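Alr1585 protein (Nostoc sp., PDB 5C2I) is a haem-containing dye-decolorizing (DyP-type) peroxidase, which probably uses hydrogen peroxide to oxidise dyes and other substrates. Local coordinates at residues A286-T299 with K324-R337. The protein carries 1 engineered substitution. Numbering follows the deposited sequence.
Sequences ALIVGRFADGTPVT and KCPFHSHTRKTNPR. With HEM (protoporphyrin IX containing Fe), chain E.
His-330, the proximal ligand of the haem iron, is held from behind by the C-terminal end of helix 281-289. Its backbone N donates an almost straight hydrogen bond to Ile-288 O (3.1 Å, 169° at the hydrogen), and the next amide, Thr-331 N, binds Val-289 O at 2.9 Å. Ser-329 OG adds a third bond, to Leu-287 O, 2.7 Å away, from above the carbonyl plane. Three successive carbonyls at one helix end thus hold the N-cap residue and the start of helix 330-334, which carries the ligand. Along the His-330 side chain, CB packs 3.3 Å from Val-289 O; CG lies anti to the backbone N (chi1 -178°), which carries the imidazole past that carbonyl to the porphyrin. ND1 is hydrogen-bonded to Asp-418 OD2, which holds the rotation of the ring, while NE2 binds iron at 2.1 Å. On the two sides of NE2, CD2 lies 3.0 Å from HEM NA and CE1 3.2 Å from HEM NC. Gly-290, which follows the helix with positive phi, has no side chain, and Thr-331 OG1 sits 3.3 Å from its CA. Arg-291 lays its extended chain beside one propionate; Arg-337 NH2 donates to HEM O1D of the other, its NH1 held by Phe-314 O. The two helices meet nearly end to end beside the haem, with Ile-288 packed against helix 263-277 and Leu-287 and Pro-326 against strand 428-431.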
# COMPACT_ATOMS: atom_id res chain seq x y z
N ALA A 286 0.42 25.10 16.87
CA ALA A 286 1.74 25.64 16.75
C ALA A 286 2.13 26.56 17.92
O ALA A 286 3.31 26.60 18.32
CB ALA A 286 1.89 26.39 15.44
N LEU A 287 1.17 27.24 18.50
CA LEU A 287 1.44 28.06 19.69
C LEU A 287 1.71 27.23 20.95
O LEU A 287 2.40 27.67 21.88
CB LEU A 287 0.27 29.02 19.95
CG LEU A 287 -0.01 30.05 18.86
CD1 LEU A 287 -1.22 30.90 19.17
CD2 LEU A 287 1.20 30.94 18.60
N ILE A 288 1.13 26.06 21.02
CA ILE A 288 1.33 25.16 22.15
C ILE A 288 2.75 24.57 22.03
O ILE A 288 3.52 24.55 22.99
CB ILE A 288 0.29 24.01 22.14
CG1 ILE A 288 -1.13 24.50 22.41
CG2 ILE A 288 0.65 22.93 23.18
CD1 ILE A 288 -2.21 23.59 21.87
N VAL A 289 3.07 24.04 20.84
CA VAL A 289 4.27 23.25 20.64
C VAL A 289 5.49 24.09 20.26
O VAL A 289 6.60 23.76 20.70
CB VAL A 289 4.03 22.18 19.58
CG1 VAL A 289 5.31 21.48 19.18
CG2 VAL A 289 3.00 21.16 20.10
N GLY A 290 5.27 25.13 19.46
CA GLY A 290 6.34 25.95 18.91
C GLY A 290 6.54 25.65 17.42
O GLY A 290 7.23 26.37 16.72
N ARG A 291 5.88 24.58 16.96
CA ARG A 291 5.87 24.21 15.55
C ARG A 291 4.47 23.75 15.17
O ARG A 291 3.73 23.21 15.98
CB ARG A 291 6.84 23.04 15.24
CG ARG A 291 8.31 23.34 15.41
CD ARG A 291 9.07 22.03 15.26
NE ARG A 291 10.48 22.19 15.49
CZ ARG A 291 11.41 22.44 14.57
NH1 ARG A 291 11.10 22.63 13.28
NH2 ARG A 291 12.67 22.53 14.94
N PHE A 292 4.12 23.96 13.91
CA PHE A 292 2.96 23.30 13.32
C PHE A 292 3.17 21.81 13.30
O PHE A 292 4.29 21.33 13.49
CB PHE A 292 2.72 23.82 11.91
CG PHE A 292 2.15 25.21 11.89
CD1 PHE A 292 2.99 26.32 11.92
CD2 PHE A 292 0.78 25.42 11.88
CE1 PHE A 292 2.48 27.62 11.94
CE2 PHE A 292 0.27 26.70 11.89
CZ PHE A 292 1.12 27.80 11.92
N ALA A 293 2.08 21.08 13.07
CA ALA A 293 2.11 19.62 12.99
C ALA A 293 3.20 19.13 12.04
O ALA A 293 3.88 18.17 12.35
CB ALA A 293 0.74 19.07 12.61
N ASP A 294 3.38 19.82 10.91
CA ASP A 294 4.37 19.37 9.91
C ASP A 294 5.81 19.70 10.27
O ASP A 294 6.73 19.28 9.58
CB ASP A 294 4.05 19.90 8.48
CG ASP A 294 4.11 21.43 8.39
OD1 ASP A 294 5.14 21.98 8.75
OD2 ASP A 294 3.19 22.05 7.87
N GLY A 295 6.00 20.47 11.35
CA GLY A 295 7.32 20.92 11.74
C GLY A 295 7.67 22.38 11.51
O GLY A 295 8.70 22.85 12.01
N THR A 296 6.83 23.12 10.76
CA THR A 296 7.06 24.51 10.49
C THR A 296 7.21 25.30 11.82
O THR A 296 6.28 25.32 12.62
CB THR A 296 5.88 25.13 9.66
OG1 THR A 296 5.76 24.44 8.39
CG2 THR A 296 6.14 26.60 9.38
N PRO A 297 8.34 26.02 12.00
CA PRO A 297 8.49 26.80 13.25
C PRO A 297 7.56 28.00 13.29
O PRO A 297 7.48 28.77 12.32
CB PRO A 297 9.95 27.28 13.19
CG PRO A 297 10.62 26.31 12.26
CD PRO A 297 9.58 25.99 11.22
N VAL A 298 6.81 28.14 14.37
CA VAL A 298 5.84 29.21 14.47
C VAL A 298 6.54 30.57 14.63
O VAL A 298 5.93 31.60 14.37
CB VAL A 298 4.80 28.95 15.61
CG1 VAL A 298 5.40 29.23 16.97
CG2 VAL A 298 3.53 29.80 15.39
N THR A 299 7.82 30.58 15.01
CA THR A 299 8.56 31.86 15.04
C THR A 299 8.70 32.42 13.62
O THR A 299 8.81 33.61 13.45
CB THR A 299 9.92 31.77 15.81
OG1 THR A 299 10.38 33.09 16.10
CG2 THR A 299 10.97 31.02 15.04
N LYS A 324 5.41 35.86 18.07
CA LYS A 324 5.22 34.86 17.02
C LYS A 324 5.25 33.46 17.67
O LYS A 324 4.24 32.74 17.67
CB LYS A 324 6.26 35.05 15.90
CG LYS A 324 6.20 36.43 15.24
CD LYS A 324 7.47 36.71 14.46
CE LYS A 324 7.42 37.98 13.65
NZ LYS A 324 8.78 38.24 13.11
N CYS A 325 6.40 33.10 18.21
CA CYS A 325 6.53 31.93 19.09
C CYS A 325 6.54 32.39 20.54
O CYS A 325 7.53 33.00 21.00
CB CYS A 325 7.80 31.15 18.81
SG CYS A 325 7.88 29.63 19.82
N PRO A 326 5.45 32.13 21.27
CA PRO A 326 5.43 32.54 22.66
C PRO A 326 6.57 31.98 23.51
O PRO A 326 7.09 30.89 23.23
CB PRO A 326 4.08 31.97 23.16
CG PRO A 326 3.21 32.07 21.96
CD PRO A 326 4.15 31.62 20.84
N PHE A 327 6.90 32.68 24.61
CA PHE A 327 7.90 32.15 25.53
C PHE A 327 7.50 30.81 26.16
O PHE A 327 8.35 30.03 26.56
CB PHE A 327 8.17 33.18 26.65
CG PHE A 327 8.99 34.38 26.21
CD1 PHE A 327 10.27 34.21 25.73
CD2 PHE A 327 8.52 35.67 26.44
CE1 PHE A 327 11.05 35.32 25.39
CE2 PHE A 327 9.29 36.78 26.14
CZ PHE A 327 10.57 36.60 25.61
N HIS A 328 6.21 30.55 26.24
CA HIS A 328 5.78 29.30 26.83
C HIS A 328 5.78 28.08 25.90
O HIS A 328 5.59 26.98 26.39
CB HIS A 328 4.38 29.46 27.46
CG HIS A 328 3.31 29.73 26.44
ND1 HIS A 328 2.70 30.95 26.31
CD2 HIS A 328 2.77 28.93 25.51
CE1 HIS A 328 1.81 30.89 25.33
NE2 HIS A 328 1.84 29.68 24.82
N SER A 329 5.91 28.28 24.58
CA SER A 329 5.79 27.20 23.65
C SER A 329 6.85 26.15 23.95
O SER A 329 7.98 26.50 24.31
CB SER A 329 5.90 27.69 22.21
OG SER A 329 4.90 28.66 21.90
N HIS A 330 6.47 24.89 23.82
CA HIS A 330 7.38 23.79 24.17
C HIS A 330 8.82 23.94 23.62
O HIS A 330 9.79 23.76 24.39
CB HIS A 330 6.76 22.48 23.75
CG HIS A 330 7.58 21.27 24.10
ND1 HIS A 330 7.93 20.95 25.39
CD2 HIS A 330 8.04 20.25 23.32
CE1 HIS A 330 8.57 19.78 25.40
NE2 HIS A 330 8.62 19.34 24.16
N THR A 331 8.96 24.27 22.34
CA THR A 331 10.30 24.40 21.74
C THR A 331 11.10 25.51 22.34
O THR A 331 12.31 25.38 22.55
CB THR A 331 10.27 24.56 20.19
OG1 THR A 331 9.48 25.68 19.84
CG2 THR A 331 9.73 23.31 19.51
N ARG A 332 10.43 26.60 22.67
CA ARG A 332 11.13 27.75 23.20
C ARG A 332 11.44 27.63 24.71
O ARG A 332 12.43 28.19 25.17
CB ARG A 332 10.31 29.02 22.93
CG ARG A 332 11.08 30.31 23.16
CD ARG A 332 10.48 31.49 22.44
NE ARG A 332 11.33 32.66 22.58
CZ ARG A 332 11.18 33.79 21.89
NH1 ARG A 332 10.25 33.93 20.95
NH2 ARG A 332 12.07 34.77 22.05
N LYS A 333 10.62 26.88 25.44
CA LYS A 333 10.90 26.54 26.84
C LYS A 333 12.08 25.56 26.96
O LYS A 333 12.99 25.77 27.78
CB LYS A 333 9.69 25.88 27.47
CG LYS A 333 8.63 26.87 27.88
CD LYS A 333 8.95 27.52 29.23
CE LYS A 333 7.75 27.80 30.10
NZ LYS A 333 8.10 28.08 31.52
N THR A 334 12.11 24.55 26.10
CA THR A 334 13.10 23.50 26.21
C THR A 334 14.40 23.85 25.49
O THR A 334 15.46 23.33 25.85
CB THR A 334 12.57 22.15 25.70
OG1 THR A 334 12.18 22.27 24.33
CG2 THR A 334 11.43 21.66 26.51
N ASN A 335 14.33 24.72 24.48
CA ASN A 335 15.50 25.22 23.80
C ASN A 335 15.34 26.70 23.54
O ASN A 335 14.76 27.12 22.53
CB ASN A 335 15.81 24.49 22.51
CG ASN A 335 17.13 24.99 21.90
OD1 ASN A 335 17.74 25.94 22.41
ND2 ASN A 335 17.54 24.40 20.78
N PRO A 336 15.82 27.52 24.48
CA PRO A 336 15.57 28.95 24.35
C PRO A 336 16.34 29.64 23.21
O PRO A 336 16.11 30.83 22.96
CB PRO A 336 16.02 29.51 25.73
CG PRO A 336 15.91 28.36 26.67
CD PRO A 336 16.30 27.16 25.83
N ARG A 337 17.27 28.91 22.58
CA ARG A 337 18.12 29.41 21.50
C ARG A 337 18.67 30.83 21.74
O ARG A 337 18.69 31.68 20.82
CB ARG A 337 17.38 29.35 20.13
CG ARG A 337 16.91 27.94 19.82
CD ARG A 337 16.37 27.79 18.41
NE ARG A 337 15.89 26.43 18.24
CZ ARG A 337 16.03 25.65 17.16
NH1 ARG A 337 16.66 26.07 16.06
NH2 ARG A 337 15.48 24.44 17.18
CHA HEM E . 10.95 19.13 20.92
CHB HEM E . 6.80 16.80 21.70
CHC HEM E . 8.31 15.63 26.14
CHD HEM E . 12.32 18.18 25.42
C1A HEM E . 9.67 18.62 20.75
C2A HEM E . 8.87 18.80 19.59
C3A HEM E . 7.71 18.14 19.81
C4A HEM E . 7.80 17.55 21.09
CMA HEM E . 6.53 18.00 18.88
CAA HEM E . 9.22 19.57 18.31
CBA HEM E . 9.96 18.82 17.20
CGA HEM E . 11.28 18.34 17.74
O1A HEM E . 12.31 19.08 17.77
O2A HEM E . 11.35 17.18 18.16
C1B HEM E . 6.89 16.25 22.97
C2B HEM E . 5.88 15.42 23.56
C3B HEM E . 6.30 15.06 24.77
C4B HEM E . 7.59 15.74 24.94
CMB HEM E . 4.61 15.02 22.90
CAB HEM E . 5.72 14.16 25.79
CBB HEM E . 4.84 13.18 25.52
C1C HEM E . 9.53 16.27 26.37
C2C HEM E . 10.21 16.32 27.57
C3C HEM E . 11.34 17.07 27.36
C4C HEM E . 11.35 17.44 26.01
CMC HEM E . 9.85 15.65 28.86
CAC HEM E . 12.38 17.48 28.31
CBC HEM E . 12.27 17.69 29.59
C1D HEM E . 12.28 18.53 24.07
C2D HEM E . 13.38 19.24 23.44
C3D HEM E . 12.99 19.55 22.21
C4D HEM E . 11.64 18.96 22.09
CMD HEM E . 14.73 19.61 24.05
CAD HEM E . 13.81 20.26 21.17
CBD HEM E . 13.73 21.78 21.26
CGD HEM E . 14.61 22.39 20.21
O1D HEM E . 14.08 23.19 19.45
O2D HEM E . 15.86 22.12 20.11
NA HEM E . 8.98 17.92 21.69
NB HEM E . 7.82 16.46 23.85
NC HEM E . 10.17 17.03 25.44
ND HEM E . 11.22 18.44 23.26
FE HEM E . 9.56 17.51 23.56
O HOH W 1 9.47 35.78 11.66
O HOH W 2 10.49 15.44 23.00